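Local coordinates for SusD superfamily protein (Parabacteroides distasonis, PDB 3OTN), which probably binds carbohydrate at the outer membrane as a member of the SusD family of nutrient-binding proteins, at residues A[68-73]-A[458-463]; A[115-120]-A[182-187]; A[155-160]-A[204-209]; A[291-296]-A[332-337]. One frame throughout, in Å; residues are numbered along the deposited sequence. Where two conformers were deposited one is given.

Interaction 1: residues A[68-73]-A[458-463]. With EDO (1,2-ethanediol), chain L.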
loop_
_atom_site.group_PDB
_atom_site.type_symbol
_atom_site.label_atom_id
_atom_site.label_comp_id
_atom_site.label_asym_id
_atom_site.label_seq_id
_atom_site.Cartn_x
_atom_site.Cartn_y
_atom_site.Cartn_z
ATOM N N GLN A 68 -9.292 -12.992 11.843
ATOM C CA GLN A 68 -9.309 -12.995 13.334
ATOM C C GLN A 68 -9.088 -14.362 13.974
ATOM O O GLN A 68 -8.444 -14.474 15.021
ATOM C CB GLN A 68 -10.626 -12.423 13.879
ATOM C CG GLN A 68 -10.563 -12.058 15.351
ATOM C CD GLN A 68 -11.790 -11.291 15.806
ATOM O OE1 GLN A 68 -12.909 -11.703 15.538
ATOM N NE2 GLN A 68 -11.579 -10.167 16.496
ATOM N N ASP A 69 -9.648 -15.395 13.357
ATOM C CA ASP A 69 -9.597 -16.734 13.920
ATOM C C ASP A 69 -8.345 -17.516 13.545
ATOM O O ASP A 69 -8.177 -18.659 13.993
ATOM C CB ASP A 69 -10.840 -17.526 13.499
ATOM C CG ASP A 69 -12.118 -17.001 14.144
ATOM O OD1 ASP A 69 -12.031 -16.238 15.128
ATOM O OD2 ASP A 69 -13.201 -17.365 13.659
ATOM N N LEU A 70 -7.473 -16.919 12.733
ATOM C CA LEU A 70 -6.348 -17.649 12.154
ATOM C C LEU A 70 -6.837 -18.919 11.437
ATOM O O LEU A 70 -6.319 -20.020 11.658
ATOM C CB LEU A 70 -5.281 -17.929 13.215
ATOM C CG LEU A 70 -4.036 -17.040 13.165
ATOM C CD1 LEU A 70 -4.339 -15.574 13.201
ATOM C CD2 LEU A 70 -3.116 -17.444 14.320
ATOM N N LEU A 71 -7.872 -18.750 10.615
ATOM C CA LEU A 71 -8.426 -19.806 9.771
ATOM C C LEU A 71 -8.472 -19.407 8.296
ATOM O O LEU A 71 -9.246 -19.955 7.537
ATOM C CB LEU A 71 -9.851 -20.141 10.214
ATOM C CG LEU A 71 -10.022 -20.659 11.633
ATOM C CD1 LEU A 71 -11.502 -21.000 11.841
ATOM C CD2 LEU A 71 -9.115 -21.870 11.852
ATOM N N VAL A 72 -7.650 -18.455 7.908
ATOM C CA VAL A 72 -7.445 -18.109 6.519
ATOM C C VAL A 72 -7.105 -19.391 5.724
ATOM O O VAL A 72 -6.345 -20.268 6.206
ATOM C CB VAL A 72 -6.366 -17.010 6.396
ATOM C CG1 VAL A 72 -5.952 -16.760 4.931
ATOM C CG2 VAL A 72 -6.901 -15.698 7.002
ATOM N N SER A 73 -7.732 -19.519 4.557
ATOM C CA SER A 73 -7.617 -20.731 3.720
ATOM C C SER A 73 -7.517 -20.335 2.258
ATOM O O SER A 73 -7.613 -19.134 1.906
ATOM C CB SER A 73 -8.836 -21.646 3.919
ATOM O OG SER A 73 -9.977 -21.156 3.231
ATOM N N GLU A 458 4.706 -19.713 11.421
ATOM C CA GLU A 458 5.316 -19.591 10.092
ATOM C C GLU A 458 4.256 -19.473 8.964
ATOM O O GLU A 458 4.465 -18.779 7.949
ATOM C CB GLU A 458 6.264 -20.780 9.836
ATOM C CG GLU A 458 7.524 -20.847 10.736
ATOM C CD GLU A 458 7.336 -21.518 12.122
ATOM O OE1 GLU A 458 6.197 -21.851 12.559
ATOM O OE2 GLU A 458 8.371 -21.690 12.785
ATOM N N THR A 459 3.123 -20.149 9.137
ATOM C CA THR A 459 2.016 -20.111 8.165
ATOM C C THR A 459 1.551 -18.702 7.798
ATOM O O THR A 459 1.353 -18.398 6.609
ATOM C CB THR A 459 0.822 -20.927 8.692
ATOM O OG1 THR A 459 1.271 -22.255 8.959
ATOM C CG2 THR A 459 -0.341 -20.963 7.705
ATOM N N GLN A 460 1.437 -17.839 8.812
ATOM C CA GLN A 460 0.882 -16.492 8.641
ATOM C C GLN A 460 1.845 -15.531 7.921
ATOM O O GLN A 460 1.427 -14.449 7.527
ATOM C CB GLN A 460 0.453 -15.893 9.976
ATOM C CG GLN A 460 -0.857 -16.446 10.553
ATOM C CD GLN A 460 -0.763 -17.878 11.046
ATOM O OE1 GLN A 460 0.219 -18.277 11.692
ATOM N NE2 GLN A 460 -1.802 -18.660 10.763
ATOM N N LEU A 461 3.109 -15.937 7.735
ATOM C CA LEU A 461 4.068 -15.143 6.939
ATOM C C LEU A 461 3.664 -14.931 5.461
ATOM O O LEU A 461 4.151 -13.992 4.816
ATOM C CB LEU A 461 5.458 -15.789 6.978
ATOM C CG LEU A 461 6.189 -15.798 8.334
ATOM C CD1 LEU A 461 7.425 -16.700 8.260
ATOM C CD2 LEU A 461 6.539 -14.400 8.785
ATOM N N LEU A 462 2.814 -15.812 4.928
ATOM C CA LEU A 462 2.314 -15.689 3.560
ATOM C C LEU A 462 0.820 -15.965 3.519
ATOM O O LEU A 462 0.274 -16.576 4.434
ATOM C CB LEU A 462 3.036 -16.685 2.641
ATOM C CG LEU A 462 4.528 -16.444 2.419
ATOM C CD1 LEU A 462 5.171 -17.617 1.671
ATOM C CD2 LEU A 462 4.790 -15.128 1.690
ATOM N N PHE A 463 0.173 -15.490 2.460
ATOM C CA PHE A 463 -1.209 -15.810 2.173
ATOM C C PHE A 463 -1.248 -16.993 1.229
ATOM O O PHE A 463 -0.281 -17.247 0.512
ATOM C CB PHE A 463 -1.976 -14.607 1.592
ATOM C CG PHE A 463 -2.300 -13.566 2.625
ATOM C CD1 PHE A 463 -3.239 -13.834 3.628
ATOM C CD2 PHE A 463 -1.683 -12.344 2.619
ATOM C CE1 PHE A 463 -3.523 -12.906 4.593
ATOM C CE2 PHE A 463 -1.988 -11.397 3.605
ATOM C CZ PHE A 463 -2.895 -11.672 4.557
HETATM C C1 EDO L . -4.190 -21.336 8.400
HETATM O O1 EDO L . -5.032 -20.194 8.498
HETATM C C2 EDO L . -4.675 -22.378 9.382
HETATM O O2 EDO L . -4.364 -21.878 10.676
#
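Leu-70 lays its branched end against the side-chain amide of Gln-460. Its CG lies 3.7 Å from Gln-460 NE2, and its CD2 also rests near that amide. The two side chains meet at about a right angle. Gln-460 is folded at its second torsion (chi2 70°), which swings the amide across to Leu-70. The other end of the amide is held on its own side, because OE1 accepts a hydrogen bond from Thr-457 N.

A second touch lies further along. Val-72 CG1 sits at the edge of the Phe-463 ring, near its plane, 4.2 Å from CD1. Phe-67 of helix 64-68 touches both of these side chains, and Trp-425 meets the Phe-463 ring.

No hydrogen bond joins the two segments. A 1,2-ethanediol, probably from the crystallisation liquor, hydrogen-bonds to the backbone instead. Its O1 donates to Val-72 O (2.6 Å) and its O2 to Leu-70 O (2.9 Å). Its C1 comes within 3.9 Å of Thr-459 CG2.

The contact joins the turn after helix 64-68 to the loop before helix 467-472, near the C-terminus. With its positive phi and two bonds back into the last helical turn, Leu-70 ends helix 64-68 in a Schellman motif.

Interaction 2: residues A[115-120]-A[182-187]. With ACT (acetate ion), chain F.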
loop_
_atom_site.group_PDB
_atom_site.type_symbol
_atom_site.label_atom_id
_atom_site.label_comp_id
_atom_site.label_asym_id
_atom_site.label_seq_id
_atom_site.Cartn_x
_atom_site.Cartn_y
_atom_site.Cartn_z
HETATM N N MSE A 115 8.457 2.644 -22.388
HETATM C CA MSE A 115 8.861 1.312 -21.984
HETATM C C MSE A 115 9.303 1.328 -20.517
HETATM O O MSE A 115 9.051 0.359 -19.791
HETATM C CB MSE A 115 9.929 0.744 -22.932
HETATM C CG MSE A 115 9.392 0.446 -24.349
HETATM SE SE MSE A 115 10.771 -0.205 -25.627
HETATM C CE MSE A 115 12.043 1.234 -25.403
ATOM N N ALA A 116 9.907 2.432 -20.072
ATOM C CA ALA A 116 10.246 2.605 -18.647
ATOM C C ALA A 116 8.993 2.568 -17.757
ATOM O O ALA A 116 9.017 2.034 -16.642
ATOM C CB ALA A 116 11.051 3.917 -18.423
ATOM N N GLU A 117 7.900 3.154 -18.220
ATOM C CA GLU A 117 6.660 3.172 -17.426
ATOM C C GLU A 117 6.150 1.716 -17.250
ATOM O O GLU A 117 5.693 1.325 -16.185
ATOM C CB GLU A 117 5.583 4.035 -18.099
ATOM C CG GLU A 117 5.922 5.529 -18.218
ATOM C CD GLU A 117 4.849 6.349 -18.922
ATOM O OE1 GLU A 117 3.643 6.148 -18.672
ATOM O OE2 GLU A 117 5.216 7.207 -19.739
ATOM N N VAL A 118 6.204 0.958 -18.328
ATOM C CA VAL A 118 5.723 -0.419 -18.384
ATOM C C VAL A 118 6.630 -1.307 -17.565
ATOM O O VAL A 118 6.137 -2.170 -16.841
ATOM C CB VAL A 118 5.551 -0.908 -19.858
ATOM C CG1 VAL A 118 5.064 -2.425 -19.919
ATOM C CG2 VAL A 118 4.566 0.038 -20.593
ATOM N N LYS A 119 7.945 -1.102 -17.638
ATOM C CA LYS A 119 8.838 -1.926 -16.821
ATOM C C LYS A 119 8.635 -1.623 -15.342
ATOM O O LYS A 119 8.659 -2.546 -14.523
ATOM C CB LYS A 119 10.297 -1.753 -17.206
ATOM C CG LYS A 119 10.660 -2.404 -18.520
ATOM C CD LYS A 119 12.062 -1.968 -18.921
ATOM C CE LYS A 119 12.441 -2.464 -20.319
ATOM N NZ LYS A 119 13.871 -2.127 -20.605
ATOM N N PHE A 120 8.454 -0.341 -14.996
ATOM C CA PHE A 120 8.096 0.029 -13.623
ATOM C C PHE A 120 6.868 -0.764 -13.182
ATOM O O PHE A 120 6.870 -1.337 -12.090
ATOM C CB PHE A 120 7.841 1.538 -13.469
ATOM C CG PHE A 120 7.106 1.913 -12.197
ATOM C CD1 PHE A 120 7.809 2.219 -11.020
ATOM C CD2 PHE A 120 5.727 1.970 -12.178
ATOM C CE1 PHE A 120 7.133 2.567 -9.848
ATOM C CE2 PHE A 120 5.038 2.284 -11.001
ATOM C CZ PHE A 120 5.753 2.610 -9.837
ATOM N N THR A 182 -0.001 14.433 -12.796
ATOM C CA THR A 182 -1.215 13.983 -13.449
ATOM C C THR A 182 -1.480 12.517 -13.206
ATOM O O THR A 182 -2.493 12.032 -13.613
ATOM C CB THR A 182 -1.169 14.206 -14.980
ATOM O OG1 THR A 182 -0.182 13.353 -15.552
ATOM C CG2 THR A 182 -0.866 15.688 -15.313
ATOM N N GLY A 183 -0.570 11.804 -12.561
ATOM C CA GLY A 183 -0.794 10.416 -12.219
ATOM C C GLY A 183 0.123 9.451 -12.967
ATOM O O GLY A 183 0.115 8.274 -12.655
ATOM N N ARG A 184 0.949 9.931 -13.899
ATOM C CA ARG A 184 1.815 8.994 -14.683
ATOM C C ARG A 184 3.019 8.567 -13.836
ATOM O O ARG A 184 3.362 9.239 -12.859
ATOM C CB ARG A 184 2.266 9.645 -15.977
ATOM C CG ARG A 184 1.056 10.064 -16.832
ATOM C CD ARG A 184 1.402 10.207 -18.246
ATOM N NE ARG A 184 1.710 8.920 -18.878
ATOM C CZ ARG A 184 0.827 8.064 -19.400
ATOM N NH1 ARG A 184 -0.496 8.277 -19.374
ATOM N NH2 ARG A 184 1.281 6.967 -19.994
ATOM N N VAL A 185 3.580 7.411 -14.168
ATOM C CA VAL A 185 4.834 6.959 -13.581
ATOM C C VAL A 185 5.937 8.028 -13.833
ATOM O O VAL A 185 5.966 8.659 -14.884
ATOM C CB VAL A 185 5.242 5.588 -14.195
ATOM C CG1 VAL A 185 6.627 5.175 -13.745
ATOM C CG2 VAL A 185 4.168 4.538 -13.824
ATOM N N SER A 186 6.791 8.262 -12.847
ATOM C CA SER A 186 7.874 9.246 -12.920
ATOM C C SER A 186 9.118 8.589 -12.346
ATOM O O SER A 186 9.026 7.529 -11.744
ATOM C CB SER A 186 7.534 10.450 -12.037
ATOM O OG SER A 186 7.371 10.059 -10.669
HETATM N N MSE A 187 10.267 9.238 -12.478
HETATM C CA MSE A 187 11.481 8.687 -11.872
HETATM C C MSE A 187 11.352 8.650 -10.358
HETATM O O MSE A 187 11.888 7.748 -9.710
HETATM C CB MSE A 187 12.716 9.480 -12.279
HETATM C CG MSE A 187 13.987 8.760 -11.946
HETATM SE SE MSE A 187 14.121 7.283 -13.190
HETATM C CE MSE A 187 14.616 8.282 -14.772
HETATM C C ACT F . 13.878 1.024 -21.300
HETATM O O ACT F . 14.516 0.672 -20.268
HETATM O OXT ACT F . 13.333 2.144 -21.193
HETATM C CH3 ACT F . 13.767 0.177 -22.552
HETATM O O HOH W 1 4.236 9.457 -19.114
#
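Glu-117 and Arg-184 form a salt bridge between helix 108-133 and the loop that leads into helix 187-202. Arg-184 NH2 gives the shorter of the two arginine bonds to Glu-117 OE1, at 2.8 Å. It is bent, with an N-H...O angle of 133°, and it uses the syn lone pair of OE1. Arg-184 NE adds a weak bond to the same oxygen. Tyr-27 OH also hydrogen-bonds to OE1, and to Val-185 N. The carboxylate and guanidinium planes are 72° apart, so this is not a flat, two-pronged pairing. A turn in the arginine at chi3 (69°) brings the guanidinium round to the acid.

One water bridges the pair as well. It donates to Glu-117 OE2 (2.5 Å) and accepts from Arg-184 NE (2.6 Å).

The apolar part centres on Val-185. Its CG1 stands over one face of the Phe-120 ring as a CH-pi contact, 4.0 Å from the ring centroid. Its CG2 packs closely on Phe-120 CD2 at 3.4 Å. Val-185 CB also lies beside Glu-117 CG.

Asn-24 OD1 takes Arg-184 NH1. Arginine balances the charge of the buried carboxylate, while Tyr-27 and the water bond to its oxygens. This probably favours its ionised form and probably holds the loop just before helix 187-202 against helix 108-133.

Interaction 3: residues A[155-160]-A[204-209]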
loop_
_atom_site.group_PDB
_atom_site.type_symbol
_atom_site.label_atom_id
_atom_site.label_comp_id
_atom_site.label_asym_id
_atom_site.label_seq_id
_atom_site.Cartn_x
_atom_site.Cartn_y
_atom_site.Cartn_z
ATOM N N PRO A 155 11.111 -19.430 -7.445
ATOM C CA PRO A 155 11.532 -18.855 -6.150
ATOM C C PRO A 155 11.398 -17.340 -6.082
ATOM O O PRO A 155 11.652 -16.668 -7.075
ATOM C CB PRO A 155 13.001 -19.263 -6.043
ATOM C CG PRO A 155 13.096 -20.546 -6.832
ATOM C CD PRO A 155 12.118 -20.381 -7.980
ATOM N N VAL A 156 11.022 -16.817 -4.919
ATOM C CA VAL A 156 10.985 -15.383 -4.695
ATOM C C VAL A 156 12.280 -14.715 -5.181
ATOM O O VAL A 156 12.234 -13.743 -5.945
ATOM C CB VAL A 156 10.721 -15.018 -3.182
ATOM C CG1 VAL A 156 10.980 -13.525 -2.919
ATOM C CG2 VAL A 156 9.293 -15.356 -2.770
ATOM N N LYS A 157 13.434 -15.250 -4.793
ATOM C CA LYS A 157 14.719 -14.645 -5.186
ATOM C C LYS A 157 14.879 -14.460 -6.701
ATOM O O LYS A 157 15.366 -13.413 -7.151
ATOM C CB LYS A 157 15.915 -15.420 -4.610
ATOM C CG LYS A 157 17.236 -14.621 -4.707
ATOM C CD LYS A 157 18.370 -15.330 -3.937
ATOM C CE LYS A 157 19.644 -14.449 -3.824
ATOM N NZ LYS A 157 20.189 -14.127 -5.154
ATOM N N GLU A 158 14.421 -15.436 -7.476
ATOM C CA GLU A 158 14.437 -15.323 -8.928
ATOM C C GLU A 158 13.527 -14.201 -9.460
ATOM O O GLU A 158 13.893 -13.517 -10.416
ATOM C CB GLU A 158 14.090 -16.668 -9.610
ATOM C CG GLU A 158 15.107 -17.824 -9.411
ATOM C CD GLU A 158 14.667 -19.133 -10.112
ATOM O OE1 GLU A 158 13.781 -19.067 -10.991
ATOM O OE2 GLU A 158 15.202 -20.224 -9.796
ATOM N N ILE A 159 12.354 -14.020 -8.862
ATOM C CA ILE A 159 11.435 -12.975 -9.294
ATOM C C ILE A 159 12.114 -11.612 -9.064
ATOM O O ILE A 159 12.125 -10.762 -9.953
ATOM C CB ILE A 159 10.077 -13.000 -8.547
ATOM C CG1 ILE A 159 9.309 -14.327 -8.732
ATOM C CG2 ILE A 159 9.230 -11.800 -8.934
ATOM C CD1 ILE A 159 9.144 -14.793 -10.196
ATOM N N TYR A 160 12.701 -11.422 -7.890
ATOM C CA TYR A 160 13.460 -10.210 -7.624
ATOM C C TYR A 160 14.676 -10.037 -8.573
ATOM O O TYR A 160 14.835 -8.983 -9.187
ATOM C CB TYR A 160 13.966 -10.156 -6.184
ATOM C CG TYR A 160 13.031 -9.673 -5.101
ATOM C CD1 TYR A 160 12.992 -8.335 -4.720
ATOM C CD2 TYR A 160 12.275 -10.569 -4.365
ATOM C CE1 TYR A 160 12.153 -7.895 -3.654
ATOM C CE2 TYR A 160 11.441 -10.147 -3.341
ATOM C CZ TYR A 160 11.389 -8.819 -2.980
ATOM O OH TYR A 160 10.599 -8.454 -1.935
ATOM N N TYR A 204 13.371 -9.933 5.495
ATOM C CA TYR A 204 12.831 -11.277 5.251
ATOM C C TYR A 204 11.840 -11.283 4.083
ATOM O O TYR A 204 11.126 -10.292 3.879
ATOM C CB TYR A 204 12.164 -11.819 6.502
ATOM C CG TYR A 204 13.101 -12.113 7.671
ATOM C CD1 TYR A 204 13.845 -13.312 7.738
ATOM C CD2 TYR A 204 13.181 -11.233 8.757
ATOM C CE1 TYR A 204 14.656 -13.597 8.849
ATOM C CE2 TYR A 204 13.998 -11.499 9.848
ATOM C CZ TYR A 204 14.733 -12.660 9.890
ATOM O OH TYR A 204 15.506 -12.874 10.996
ATOM N N PRO A 205 11.743 -12.413 3.351
ATOM C CA PRO A 205 12.465 -13.682 3.576
ATOM C C PRO A 205 13.909 -13.775 3.045
ATOM O O PRO A 205 14.644 -14.682 3.468
ATOM C CB PRO A 205 11.597 -14.709 2.823
ATOM C CG PRO A 205 11.041 -13.930 1.685
ATOM C CD PRO A 205 10.764 -12.549 2.252
ATOM N N LEU A 206 14.318 -12.906 2.120
ATOM C CA LEU A 206 15.568 -13.158 1.374
ATOM C C LEU A 206 16.876 -12.921 2.164
ATOM O O LEU A 206 17.859 -13.598 1.923
ATOM C CB LEU A 206 15.605 -12.385 0.053
ATOM C CG LEU A 206 14.553 -12.760 -0.984
ATOM C CD1 LEU A 206 14.811 -11.906 -2.237
ATOM C CD2 LEU A 206 14.543 -14.264 -1.296
ATOM N N GLN A 207 16.868 -11.951 3.066
ATOM C CA GLN A 207 18.027 -11.571 3.877
ATOM C C GLN A 207 19.259 -11.418 3.022
ATOM O O GLN A 207 20.265 -12.071 3.253
ATOM C CB GLN A 207 18.263 -12.588 4.980
ATOM C CG GLN A 207 17.107 -12.670 5.942
ATOM C CD GLN A 207 17.447 -13.568 7.121
ATOM O OE1 GLN A 207 17.374 -14.796 7.029
ATOM N NE2 GLN A 207 17.806 -12.949 8.239
ATOM N N GLY A 208 19.134 -10.577 2.007
ATOM C CA GLY A 208 20.094 -10.531 0.938
ATOM C C GLY A 208 21.466 -10.004 1.271
ATOM O O GLY A 208 22.385 -10.257 0.530
ATOM N N GLY A 209 21.589 -9.238 2.346
ATOM C CA GLY A 209 22.874 -8.692 2.769
ATOM C C GLY A 209 22.778 -7.196 3.022
ATOM O O GLY A 209 21.910 -6.498 2.447
#
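Leu-206 pushes its isobutyl group into the first turn of helix 156-172 and has by far the largest share of the buried surface. Its two methyls part to different neighbours. CD1 lies 3.6 Å from CD2 of the Tyr-160 ring, on an oblique approach. CD2 reaches the start of the helix, 4.0 Å from Val-156 CG1 and 3.8 Å from Lys-157 CB. Chi2 of -178° runs CD1 straight on from CA to the Tyr-160 ring, and CD2 branches off toward Val-156 and the backbone at Lys-157 N.

Lys-157 contributes only the root of its side chain. Its chain then leads away, and NZ makes a salt bridge to Asp-161 one turn further on.

Val-156 points at the loop and offers CG1, which also lies 4.1 Å from Leu-206 CG. Its backbone N is bound by Asp-135 OD1. The Tyr-160 ring meets Tyr-201 edge-to-face and touches Val-130 of helix 108-133, so Leu-206 joins a wider apolar cluster. No hydrogen bond crosses between the segments.

The loop itself is sharply shaped. A cis peptide bond precedes Pro-205, just before the leucine. The loop between helices 187-202 and 210-225 thus covers the first turn of helix 156-172, consistent with the TPR-like helical part of the SusD fold.

Interaction 4: residues A[291-296]-A[332-337]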
loop_
_atom_site.group_PDB
_atom_site.type_symbol
_atom_site.label_atom_id
_atom_site.label_comp_id
_atom_site.label_asym_id
_atom_site.label_seq_id
_atom_site.Cartn_x
_atom_site.Cartn_y
_atom_site.Cartn_z
ATOM N N PHE A 291 -4.669 -0.072 19.575
ATOM C CA PHE A 291 -3.767 0.676 18.722
ATOM C C PHE A 291 -3.926 2.164 18.902
ATOM O O PHE A 291 -2.926 2.887 18.999
ATOM C CB PHE A 291 -3.922 0.319 17.251
ATOM C CG PHE A 291 -2.952 1.048 16.350
ATOM C CD1 PHE A 291 -1.585 0.924 16.543
ATOM C CD2 PHE A 291 -3.414 1.881 15.329
ATOM C CE1 PHE A 291 -0.675 1.595 15.707
ATOM C CE2 PHE A 291 -2.530 2.560 14.501
ATOM C CZ PHE A 291 -1.150 2.411 14.678
ATOM N N VAL A 292 -5.169 2.640 18.930
ATOM C CA VAL A 292 -5.404 4.074 19.076
ATOM C C VAL A 292 -4.777 4.556 20.388
ATOM O O VAL A 292 -4.097 5.597 20.426
ATOM C CB VAL A 292 -6.899 4.409 18.984
ATOM C CG1 VAL A 292 -7.176 5.872 19.401
ATOM C CG2 VAL A 292 -7.417 4.135 17.547
ATOM N N GLU A 293 -4.952 3.774 21.456
ATOM C CA GLU A 293 -4.471 4.182 22.781
ATOM C C GLU A 293 -2.952 3.977 22.963
ATOM O O GLU A 293 -2.433 4.353 23.992
ATOM C CB GLU A 293 -5.311 3.497 23.869
ATOM C CG GLU A 293 -6.767 4.019 23.755
ATOM C CD GLU A 293 -7.753 3.469 24.752
ATOM O OE1 GLU A 293 -7.397 2.537 25.498
ATOM O OE2 GLU A 293 -8.890 4.014 24.774
ATOM N N SER A 294 -2.265 3.399 21.959
ATOM C CA SER A 294 -0.798 3.197 21.977
ATOM C C SER A 294 0.038 4.396 21.536
ATOM O O SER A 294 1.256 4.392 21.722
ATOM C CB SER A 294 -0.398 1.988 21.109
ATOM O OG SER A 294 -0.464 2.227 19.715
ATOM N N PHE A 295 -0.596 5.384 20.901
ATOM C CA PHE A 295 0.085 6.602 20.477
ATOM C C PHE A 295 0.570 7.378 21.703
ATOM O O PHE A 295 -0.066 7.353 22.739
ATOM C CB PHE A 295 -0.836 7.528 19.676
ATOM C CG PHE A 295 -1.094 7.081 18.261
ATOM C CD1 PHE A 295 -1.857 5.950 17.999
ATOM C CD2 PHE A 295 -0.666 7.865 17.183
ATOM C CE1 PHE A 295 -2.129 5.563 16.698
ATOM C CE2 PHE A 295 -0.935 7.482 15.879
ATOM C CZ PHE A 295 -1.668 6.340 15.633
ATOM N N GLU A 296 1.668 8.099 21.529
ATOM C CA GLU A 296 2.257 8.920 22.564
ATOM C C GLU A 296 1.219 9.943 23.071
ATOM O O GLU A 296 0.363 10.427 22.298
ATOM C CB GLU A 296 3.500 9.604 21.985
ATOM C CG GLU A 296 4.552 10.069 23.001
ATOM C CD GLU A 296 5.835 10.533 22.322
ATOM O OE1 GLU A 296 6.231 9.955 21.268
ATOM O OE2 GLU A 296 6.462 11.476 22.846
ATOM N N ASN A 332 -19.698 6.076 19.594
ATOM C CA ASN A 332 -19.422 5.086 20.647
ATOM C C ASN A 332 -18.222 4.193 20.313
ATOM O O ASN A 332 -18.253 2.991 20.535
ATOM C CB ASN A 332 -20.666 4.211 20.946
ATOM C CG ASN A 332 -21.885 5.024 21.302
ATOM O OD1 ASN A 332 -22.941 4.864 20.684
ATOM N ND2 ASN A 332 -21.758 5.909 22.306
ATOM N N GLY A 333 -17.159 4.798 19.805
ATOM C CA GLY A 333 -15.937 4.055 19.473
ATOM C C GLY A 333 -15.033 4.886 18.606
ATOM O O GLY A 333 -15.438 5.943 18.124
ATOM N N TYR A 334 -13.816 4.404 18.386
ATOM C CA TYR A 334 -12.921 5.049 17.431
ATOM C C TYR A 334 -13.177 4.539 16.012
ATOM O O TYR A 334 -13.357 3.346 15.781
ATOM C CB TYR A 334 -11.459 4.795 17.786
ATOM C CG TYR A 334 -11.067 5.220 19.196
ATOM C CD1 TYR A 334 -11.053 6.560 19.563
ATOM C CD2 TYR A 334 -10.618 4.275 20.126
ATOM C CE1 TYR A 334 -10.652 6.954 20.852
ATOM C CE2 TYR A 334 -10.227 4.650 21.408
ATOM C CZ TYR A 334 -10.230 5.988 21.765
ATOM O OH TYR A 334 -9.817 6.327 23.048
ATOM N N TYR A 335 -13.176 5.471 15.064
ATOM C CA TYR A 335 -13.222 5.153 13.649
ATOM C C TYR A 335 -12.125 5.916 12.920
ATOM O O TYR A 335 -11.664 6.974 13.396
ATOM C CB TYR A 335 -14.591 5.489 13.094
ATOM C CG TYR A 335 -15.658 4.612 13.696
ATOM C CD1 TYR A 335 -15.997 3.396 13.094
ATOM C CD2 TYR A 335 -16.289 4.957 14.903
ATOM C CE1 TYR A 335 -16.956 2.539 13.672
ATOM C CE2 TYR A 335 -17.249 4.106 15.489
ATOM C CZ TYR A 335 -17.578 2.907 14.862
ATOM O OH TYR A 335 -18.524 2.071 15.409
ATOM N N ILE A 336 -11.696 5.366 11.789
ATOM C CA ILE A 336 -10.694 6.012 10.958
ATOM C C ILE A 336 -11.283 7.186 10.189
ATOM O O ILE A 336 -12.206 7.022 9.404
ATOM C CB ILE A 336 -10.002 5.025 10.012
ATOM C CG1 ILE A 336 -9.180 4.018 10.838
ATOM C CG2 ILE A 336 -9.068 5.832 9.060
ATOM C CD1 ILE A 336 -9.031 2.593 10.220
ATOM N N TYR A 337 -10.728 8.365 10.464
ATOM C CA TYR A 337 -11.039 9.631 9.808
ATOM C C TYR A 337 -9.978 10.035 8.786
ATOM O O TYR A 337 -10.196 10.968 8.009
ATOM C CB TYR A 337 -11.113 10.746 10.871
ATOM C CG TYR A 337 -11.893 11.976 10.494
ATOM C CD1 TYR A 337 -13.268 11.917 10.264
ATOM C CD2 TYR A 337 -11.261 13.230 10.374
ATOM C CE1 TYR A 337 -14.002 13.077 9.936
ATOM C CE2 TYR A 337 -12.003 14.380 10.033
ATOM C CZ TYR A 337 -13.362 14.292 9.833
ATOM O OH TYR A 337 -14.086 15.421 9.505
#
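Val-292 and Glu-293 meet Tyr-334 where the end of helix 289-292 packs beside an edge strand, 334-336, of a three-stranded antiparallel sheet. Phe-291 starts the segment and shapes the turn. Its carbonyl O accepts from both Ser-294 N and Ser-294 OG.

Val-292 comes next and makes the main apolar contact. Its CG1 stands almost exactly over the centre of the Tyr-334 ring as a CH-pi contact, 3.6 Å from the centroid and 2° off the ring normal. CG1 lies anti to the backbone N (chi1 169°) and faces the ring, while CG2 lies nearer Tyr-334 CB at 4.1 Å. Pro-287 touches both side chains, and Phe-308 of the central strand also packs on Val-292.

The Glu-293 chain is extended beyond CG and runs out to the phenol end of the tyrosine. OE1 forms a salt bridge with Lys-289 one helical turn back, which probably helps to keep the carboxylate charged. The type I turn from Val-292 to Phe-295 then takes the chain away from the strand.

Tyr-334 is held on a face and at an edge: its OH donates to the anti lone pair of Glu-293 OE2, 3.0 Å away, with the carboxylate 82° from the ring plane.

How the interactions relate
Interaction 1 ties the loop after helix 64-68 to the loop before the last helix, and the other three fall between its segments. Interactions 2 and 3 alternate along the chain. They lie in the helical part, with centres about 24 Å apart. Helices 108-133 and 156-172, which bear their first segments, follow each other, and helix 187-202 lies between their second segments. Interaction 4 comes later, at edge strand 334-336 of the sheet that includes 308-312. Its centre is about 36 Å from that of interaction 2, on the opposite side of the chain's centre. Interactions 2 and 3 thus join neighbouring parts of the helical region, whereas interaction 1 joins parts about 385 residues apart in sequence.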